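Local coordinates for protein sifA (PDB 3CXB), which is a secreted Salmonella effector that binds host PLEKHM2 and is required for endosomal tubulation and the formation of Salmonella-induced filaments, at residues 139-144 and 287-292; 176-181 and 292-297. All coordinates share one frame; numbering follows the deposited sequence.

Contact 1: 139-144 and 287-292; sequences KSHPQM and LAEIVE
The imidazole of His141 and the carboxylate of Glu289 lie alongside each other, pointing opposite ways, their planes 39° apart. NE2 of His141 comes within 4.1 Å of OE2 of Glu289, an oblique approach that makes neither a stack nor a bond. One face of the ring has the hydroxyl of the preceding Ser140 over it, displaced toward the rim. That same hydroxyl makes the closest link to the helix, for Ser140 OG lies 2.9 Å from Glu289 OE2 and 3.0 Å from Glu289 OE1. Both hydrogen bonds are weak, since one hydroxyl proton faces two acceptor oxygens. Glu289 reaches the loop because its CG stands anti to the backbone N (chi1 -176°), with a bend at chi2 turning the carboxylate toward the serine. The loop itself joins strand 126-132, at the margin of the five-stranded sheet, to strand 145-153 of the three-stranded one, and so passes helix 283-303 on its way between sheets. His141 also packs on Met286 of that helix, while Lys139 turns its NZ to Arg134 O. At this surface position, a hydroxyl shared by two carboxylate oxygens implies a polar, modest hold, to which a protonated His141 could add some long-range attraction.

Contact 2: 176-181 and 292-297; sequences VPLDNI and EAISDQ
Leu178 and Ile294 meet tip to tip, and the close part of this contact is little more than their methyl groups. CD1 of Leu178 lies 3.7 Å from CD1 of Ile294. On the other branch of the isoleucine, Ile294 CG2 is 4.2 Å from Leu178 CD1. Because Ile294 carries CG2 anti to its backbone N and CG1 anti to the carbonyl carbon (chi1 -52°), it sends both branches toward the incoming leucine. Ile181 approaches less closely: its CD1 stands 4.3 Å from CG2 of Ile294, so the packing slackens from the leucine to the isoleucine three residues on. A turn closed by Ile181 N donating to Leu178 O at 3.3 Å accompanies these two side chains, whose CB atoms both point toward the helix. Here strand 174-177, at the margin of a three-stranded antiparallel sheet, hands over to helix 180-187, and the apolar side chains of this strand-to-helix corner are pressed against the middle of helix 283-303. Leu164 and Leu266 also touch Leu178, and Ile148 touches Ile294, so that sheet and helices enclose the methyl groups together. Ser295 is buried too but turned away from this contact, on the Val262 side, with its OG bonded to Val291 O. The loose sides lie beyond. On the corner, Pro177, Asp179 and Asn180 are exposed and leave the helix untouched. On the helix, Asp296, partly exposed, gives OD2 to a salt bridge with Lys209 and a hydrogen bond from Tyr205. Glu292, one helical turn before Asp296, is exposed, and its OE2 pairs only weakly, at long range, with NZ of the same lysine.

Contacts 1 and 2 illustrate how one helix can serve different neighbours along its length. Both use helix 283-303, and their segments overlap at Glu292, which takes no part in either contact; their centres are about 14 Å apart. Contact 1 lies at the surface, about 18 Å from the centre of the chain, and relies on polar groups; contact 2 is buried, about 11 Å from that centre, and is wholly apolar. Segment 139-144 comes just before the first strand of the three-stranded sheet, and 176-181 runs across the end of its last strand into helix 180-187. The helix thus meets the chain as it enters the sheet, by weak hydrogen bonding, and as it leaves, by methyl packing.

Contact 1: 139-144 and 287-292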
ATOM      1  N   LYS A 139      -4.041   6.924  14.283  1.00 62.81           N
ATOM      2  CA  LYS A 139      -4.404   6.010  15.347  1.00 65.84           C
ATOM      3  C   LYS A 139      -3.921   6.491  16.711  1.00 66.78           C
ATOM      4  O   LYS A 139      -4.655   6.423  17.690  1.00 65.78           O
ATOM      5  CB  LYS A 139      -3.843   4.622  15.037  1.00 66.85           C
ATOM      6  CG  LYS A 139      -4.859   3.495  15.203  1.00 70.08           C
ATOM      7  CD  LYS A 139      -6.002   3.613  14.220  1.00 69.06           C
ATOM      8  CE  LYS A 139      -7.036   2.552  14.494  1.00 69.69           C
ATOM      9  NZ  LYS A 139      -8.179   2.605  13.551  1.00 72.29           N
ATOM     10  N   SER A 140      -2.693   6.993  16.765  1.00 69.74           N
ATOM     11  CA  SER A 140      -2.117   7.484  18.009  1.00 75.71           C
ATOM     12  C   SER A 140      -2.783   8.760  18.522  1.00 81.30           C
ATOM     13  O   SER A 140      -2.376   9.305  19.544  1.00 82.75           O
ATOM     14  CB  SER A 140      -0.621   7.726  17.830  1.00 75.00           C
ATOM     15  OG  SER A 140      -0.373   8.618  16.758  1.00 72.97           O
ATOM     16  N   HIS A 141      -3.791   9.245  17.807  1.00 86.53           N
ATOM     17  CA  HIS A 141      -4.503  10.444  18.225  1.00 91.94           C
ATOM     18  C   HIS A 141      -5.970  10.110  18.399  1.00101.37           C
ATOM     19  O   HIS A 141      -6.683   9.848  17.430  1.00102.26           O
ATOM     20  CB  HIS A 141      -4.339  11.557  17.197  1.00 86.89           C
ATOM     21  CG  HIS A 141      -2.922  11.998  17.020  1.00 80.26           C
ATOM     22  ND1 HIS A 141      -2.160  12.485  18.060  1.00 77.21           N
ATOM     23  CD2 HIS A 141      -2.120  12.011  15.927  1.00 76.85           C
ATOM     24  CE1 HIS A 141      -0.950  12.779  17.616  1.00 75.02           C
ATOM     25  NE2 HIS A 141      -0.900  12.500  16.326  1.00 74.40           N
ATOM     26  N   PRO A 142      -6.437  10.109  19.655  1.00106.71           N
ATOM     27  CA  PRO A 142      -7.813   9.812  20.055  1.00112.82           C
ATOM     28  C   PRO A 142      -8.853  10.799  19.533  1.00118.13           C
ATOM     29  O   PRO A 142      -9.788  10.411  18.834  1.00116.72           O
ATOM     30  CB  PRO A 142      -7.730   9.815  21.576  1.00112.52           C
ATOM     31  CG  PRO A 142      -6.676  10.850  21.842  1.00111.98           C
ATOM     32  CD  PRO A 142      -5.623  10.466  20.830  1.00111.14           C
ATOM     33  N   GLN A 143      -8.691  12.070  19.876  1.00122.17           N
ATOM     34  CA  GLN A 143      -9.632  13.095  19.448  1.00128.06           C
ATOM     35  C   GLN A 143      -9.387  13.560  18.023  1.00125.20           C
ATOM     36  O   GLN A 143      -9.551  14.739  17.713  1.00130.63           O
ATOM     37  CB  GLN A 143      -9.566  14.293  20.396  1.00138.99           C
ATOM     38  CG  GLN A 143     -10.375  14.126  21.675  1.00151.96           C
ATOM     39  CD  GLN A 143     -11.665  14.929  21.655  1.00158.46           C
ATOM     40  OE1 GLN A 143     -12.470  14.811  20.731  1.00163.77           O
ATOM     41  NE2 GLN A 143     -11.865  15.751  22.680  1.00163.95           N
ATOM     42  N   MET A 144      -9.002  12.635  17.153  1.00117.87           N
ATOM     43  CA  MET A 144      -8.743  12.996  15.768  1.00110.52           C
ATOM     44  C   MET A 144      -8.834  11.803  14.828  1.00 99.82           C
ATOM     45  O   MET A 144      -8.275  10.740  15.106  1.00 98.88           O
ATOM     46  CB  MET A 144      -7.358  13.635  15.649  1.00120.25           C
ATOM     47  CG  MET A 144      -7.013  14.103  14.253  1.00128.33           C
ATOM     48  SD  MET A 144      -8.121  15.404  13.685  1.00138.26           S
ATOM     49  CE  MET A 144      -7.145  16.877  14.069  1.00148.78           C
ATOM     50  N   LEU A 287       1.376  16.152  11.866  1.00 85.46           N
ATOM     51  CA  LEU A 287       1.738  16.420  10.476  1.00 80.54           C
ATOM     52  C   LEU A 287       2.809  15.443   9.996  1.00 80.82           C
ATOM     53  O   LEU A 287       2.873  15.109   8.813  1.00 77.39           O
ATOM     54  CB  LEU A 287       2.233  17.865  10.333  1.00 72.62           C
ATOM     55  CG  LEU A 287       3.083  18.331   9.139  1.00 69.44           C
ATOM     56  CD1 LEU A 287       4.511  17.845   9.315  1.00 67.29           C
ATOM     57  CD2 LEU A 287       2.487  17.850   7.824  1.00 64.80           C
ATOM     58  N   ALA A 288       3.653  14.990  10.915  1.00 82.53           N
ATOM     59  CA  ALA A 288       4.708  14.044  10.573  1.00 82.42           C
ATOM     60  C   ALA A 288       4.115  12.650  10.383  1.00 79.75           C
ATOM     61  O   ALA A 288       4.639  11.823   9.634  1.00 76.88           O
ATOM     62  CB  ALA A 288       5.758  14.021  11.665  1.00 82.54           C
ATOM     63  N   GLU A 289       3.010  12.392  11.069  1.00 78.91           N
ATOM     64  CA  GLU A 289       2.358  11.106  10.962  1.00 76.22           C
ATOM     65  C   GLU A 289       1.580  11.056   9.656  1.00 72.52           C
ATOM     66  O   GLU A 289       1.718  10.106   8.886  1.00 73.52           O
ATOM     67  CB  GLU A 289       1.439  10.897  12.157  1.00 79.32           C
ATOM     68  CG  GLU A 289       0.772   9.541  12.186  1.00 85.90           C
ATOM     69  CD  GLU A 289       0.616   9.000  13.598  1.00 87.29           C
ATOM     70  OE1 GLU A 289      -0.136   8.016  13.783  1.00 86.41           O
ATOM     71  OE2 GLU A 289       1.256   9.551  14.519  1.00 84.33           O
ATOM     72  N   ILE A 290       0.776  12.088   9.404  1.00 68.37           N
ATOM     73  CA  ILE A 290      -0.008  12.174   8.172  1.00 62.61           C
ATOM     74  C   ILE A 290       0.923  11.851   7.011  1.00 61.06           C
ATOM     75  O   ILE A 290       0.693  10.919   6.234  1.00 58.08           O
ATOM     76  CB  ILE A 290      -0.534  13.608   7.915  1.00 59.07           C
ATOM     77  CG1 ILE A 290      -1.358  14.107   9.104  1.00 56.97           C
ATOM     78  CG2 ILE A 290      -1.324  13.635   6.609  1.00 55.92           C
ATOM     79  CD1 ILE A 290      -2.793  13.595   9.157  1.00 55.24           C
ATOM     80  N   VAL A 291       1.985  12.645   6.913  1.00 59.39           N
ATOM     81  CA  VAL A 291       2.966  12.497   5.853  1.00 57.69           C
ATOM     82  C   VAL A 291       3.418  11.059   5.701  1.00 56.14           C
ATOM     83  O   VAL A 291       3.343  10.494   4.606  1.00 57.02           O
ATOM     84  CB  VAL A 291       4.217  13.373   6.098  1.00 57.68           C
ATOM     85  CG1 VAL A 291       5.231  13.151   4.976  1.00 58.29           C
ATOM     86  CG2 VAL A 291       3.829  14.832   6.161  1.00 57.03           C
ATOM     87  N   GLU A 292       3.880  10.470   6.799  1.00 54.39           N
ATOM     88  CA  GLU A 292       4.368   9.101   6.769  1.00 53.71           C
ATOM     89  C   GLU A 292       3.324   8.087   6.297  1.00 52.53           C
ATOM     90  O   GLU A 292       3.660   7.115   5.594  1.00 51.51           O
ATOM     91  CB  GLU A 292       4.905   8.695   8.140  1.00 56.37           C
ATOM     92  CG  GLU A 292       5.528   7.309   8.143  1.00 62.63           C
ATOM     93  CD  GLU A 292       6.049   6.887   9.507  1.00 66.40           C
ATOM     94  OE1 GLU A 292       6.776   7.693  10.135  1.00 70.55           O
ATOM     95  OE2 GLU A 292       5.744   5.749   9.942  1.00 64.95           O
TER

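Contact 2: 176-181 and 292-297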
ATOM      1  N   VAL A 176      -8.904  17.829   1.698  1.00 69.73           N
ATOM      2  CA  VAL A 176      -7.747  18.275   0.931  1.00 67.84           C
ATOM      3  C   VAL A 176      -7.251  17.250  -0.081  1.00 69.81           C
ATOM      4  O   VAL A 176      -6.606  16.277   0.288  1.00 70.73           O
ATOM      5  CB  VAL A 176      -6.578  18.607   1.855  1.00 67.93           C
ATOM      6  CG1 VAL A 176      -6.455  17.550   2.926  1.00 63.77           C
ATOM      7  CG2 VAL A 176      -5.291  18.697   1.039  1.00 66.82           C
ATOM      8  N   PRO A 177      -7.527  17.465  -1.382  1.00 78.24           N
ATOM      9  CA  PRO A 177      -7.075  16.518  -2.407  1.00 70.50           C
ATOM     10  C   PRO A 177      -5.537  16.423  -2.505  1.00 69.58           C
ATOM     11  O   PRO A 177      -4.814  17.345  -2.119  1.00 66.20           O
ATOM     12  CB  PRO A 177      -7.735  17.052  -3.679  1.00 71.71           C
ATOM     13  CG  PRO A 177      -7.764  18.512  -3.437  1.00 74.34           C
ATOM     14  CD  PRO A 177      -8.217  18.610  -2.001  1.00 74.38           C
ATOM     15  N   LEU A 178      -5.044  15.304  -3.019  1.00 72.90           N
ATOM     16  CA  LEU A 178      -3.611  15.083  -3.131  1.00 75.50           C
ATOM     17  C   LEU A 178      -3.291  14.522  -4.498  1.00 75.47           C
ATOM     18  O   LEU A 178      -2.320  13.780  -4.648  1.00 81.27           O
ATOM     19  CB  LEU A 178      -3.161  14.071  -2.075  1.00 75.47           C
ATOM     20  CG  LEU A 178      -3.615  14.334  -0.638  1.00 77.68           C
ATOM     21  CD1 LEU A 178      -3.280  13.148   0.231  1.00 79.04           C
ATOM     22  CD2 LEU A 178      -2.949  15.586  -0.106  1.00 78.56           C
ATOM     23  N   ASP A 179      -4.106  14.855  -5.495  1.00 77.97           N
ATOM     24  CA  ASP A 179      -3.877  14.339  -6.837  1.00 76.41           C
ATOM     25  C   ASP A 179      -2.664  14.966  -7.508  1.00 75.83           C
ATOM     26  O   ASP A 179      -2.237  14.526  -8.568  1.00 75.90           O
ATOM     27  CB  ASP A 179      -5.125  14.538  -7.696  1.00 80.39           C
ATOM     28  CG  ASP A 179      -5.682  15.943  -7.596  1.00 81.14           C
ATOM     29  OD1 ASP A 179      -6.782  16.181  -8.142  1.00 80.45           O
ATOM     30  OD2 ASP A 179      -5.018  16.805  -6.974  1.00 80.56           O
ATOM     31  N   ASN A 180      -2.098  15.987  -6.879  1.00 75.53           N
ATOM     32  CA  ASN A 180      -0.926  16.648  -7.429  1.00 76.50           C
ATOM     33  C   ASN A 180       0.285  15.726  -7.362  1.00 77.06           C
ATOM     34  O   ASN A 180       1.226  15.872  -8.147  1.00 75.09           O
ATOM     35  CB  ASN A 180      -0.639  17.933  -6.655  1.00 84.22           C
ATOM     36  CG  ASN A 180      -1.783  18.925  -6.735  1.00 86.53           C
ATOM     37  OD1 ASN A 180      -2.113  19.418  -7.815  1.00 89.07           O
ATOM     38  ND2 ASN A 180      -2.401  19.219  -5.594  1.00 89.49           N
ATOM     39  N   ILE A 181       0.252  14.778  -6.423  1.00 75.28           N
ATOM     40  CA  ILE A 181       1.339  13.819  -6.235  1.00 72.78           C
ATOM     41  C   ILE A 181       1.534  12.941  -7.462  1.00 75.32           C
ATOM     42  O   ILE A 181       2.663  12.673  -7.863  1.00 74.74           O
ATOM     43  CB  ILE A 181       1.083  12.904  -5.020  1.00 75.07           C
ATOM     44  CG1 ILE A 181       1.048  13.736  -3.735  1.00 71.59           C
ATOM     45  CG2 ILE A 181       2.188  11.852  -4.909  1.00 71.15           C
ATOM     46  CD1 ILE A 181       0.782  12.914  -2.473  1.00 70.24           C
ATOM     47  N   GLU A 292       3.880  10.470   6.799  1.00 54.39           N
ATOM     48  CA  GLU A 292       4.368   9.101   6.769  1.00 53.71           C
ATOM     49  C   GLU A 292       3.324   8.087   6.297  1.00 52.53           C
ATOM     50  O   GLU A 292       3.660   7.115   5.594  1.00 51.51           O
ATOM     51  CB  GLU A 292       4.905   8.695   8.140  1.00 56.37           C
ATOM     52  CG  GLU A 292       5.528   7.309   8.143  1.00 62.63           C
ATOM     53  CD  GLU A 292       6.049   6.887   9.507  1.00 66.40           C
ATOM     54  OE1 GLU A 292       6.776   7.693  10.135  1.00 70.55           O
ATOM     55  OE2 GLU A 292       5.744   5.749   9.942  1.00 64.95           O
ATOM     56  N   ALA A 293       2.064   8.299   6.666  1.00 48.67           N
ATOM     57  CA  ALA A 293       1.013   7.380   6.249  1.00 47.86           C
ATOM     58  C   ALA A 293       0.810   7.470   4.746  1.00 47.88           C
ATOM     59  O   ALA A 293       0.769   6.447   4.064  1.00 46.43           O
ATOM     60  CB  ALA A 293      -0.278   7.688   6.962  1.00 45.70           C
ATOM     61  N   ILE A 294       0.691   8.689   4.222  1.00 48.01           N
ATOM     62  CA  ILE A 294       0.492   8.875   2.781  1.00 49.57           C
ATOM     63  C   ILE A 294       1.696   8.385   1.963  1.00 47.69           C
ATOM     64  O   ILE A 294       1.553   7.717   0.927  1.00 46.41           O
ATOM     65  CB  ILE A 294       0.225  10.358   2.428  1.00 51.65           C
ATOM     66  CG1 ILE A 294      -0.921  10.902   3.292  1.00 54.05           C
ATOM     67  CG2 ILE A 294      -0.153  10.473   0.948  1.00 48.88           C
ATOM     68  CD1 ILE A 294      -1.155  12.406   3.146  1.00 56.16           C
ATOM     69  N   SER A 295       2.888   8.708   2.439  1.00 45.62           N
ATOM     70  CA  SER A 295       4.076   8.286   1.738  1.00 43.83           C
ATOM     71  C   SER A 295       4.116   6.768   1.663  1.00 44.29           C
ATOM     72  O   SER A 295       4.241   6.216   0.574  1.00 45.66           O
ATOM     73  CB  SER A 295       5.317   8.841   2.431  1.00 42.03           C
ATOM     74  OG  SER A 295       5.309  10.262   2.387  1.00 37.60           O
ATOM     75  N   ASP A 296       3.995   6.092   2.802  1.00 44.69           N
ATOM     76  CA  ASP A 296       4.007   4.630   2.810  1.00 44.46           C
ATOM     77  C   ASP A 296       3.091   4.060   1.730  1.00 43.75           C
ATOM     78  O   ASP A 296       3.511   3.243   0.903  1.00 43.12           O
ATOM     79  CB  ASP A 296       3.558   4.088   4.177  1.00 47.59           C
ATOM     80  CG  ASP A 296       4.688   4.050   5.204  1.00 48.37           C
ATOM     81  OD1 ASP A 296       4.490   3.511   6.316  1.00 46.50           O
ATOM     82  OD2 ASP A 296       5.780   4.562   4.898  1.00 50.58           O
ATOM     83  N   GLN A 297       1.839   4.495   1.734  1.00 42.66           N
ATOM     84  CA  GLN A 297       0.874   4.000   0.760  1.00 43.81           C
ATOM     85  C   GLN A 297       1.248   4.337  -0.683  1.00 42.89           C
ATOM     86  O   GLN A 297       1.070   3.515  -1.592  1.00 41.26           O
ATOM     87  CB  GLN A 297      -0.518   4.537   1.091  1.00 45.87           C
ATOM     88  CG  GLN A 297      -1.165   3.890   2.314  1.00 50.57           C
ATOM     89  CD  GLN A 297      -2.514   4.512   2.684  1.00 53.40           C
ATOM     90  OE1 GLN A 297      -3.416   4.630   1.849  1.00 55.84           O
ATOM     91  NE2 GLN A 297      -2.655   4.902   3.944  1.00 54.06           N
TER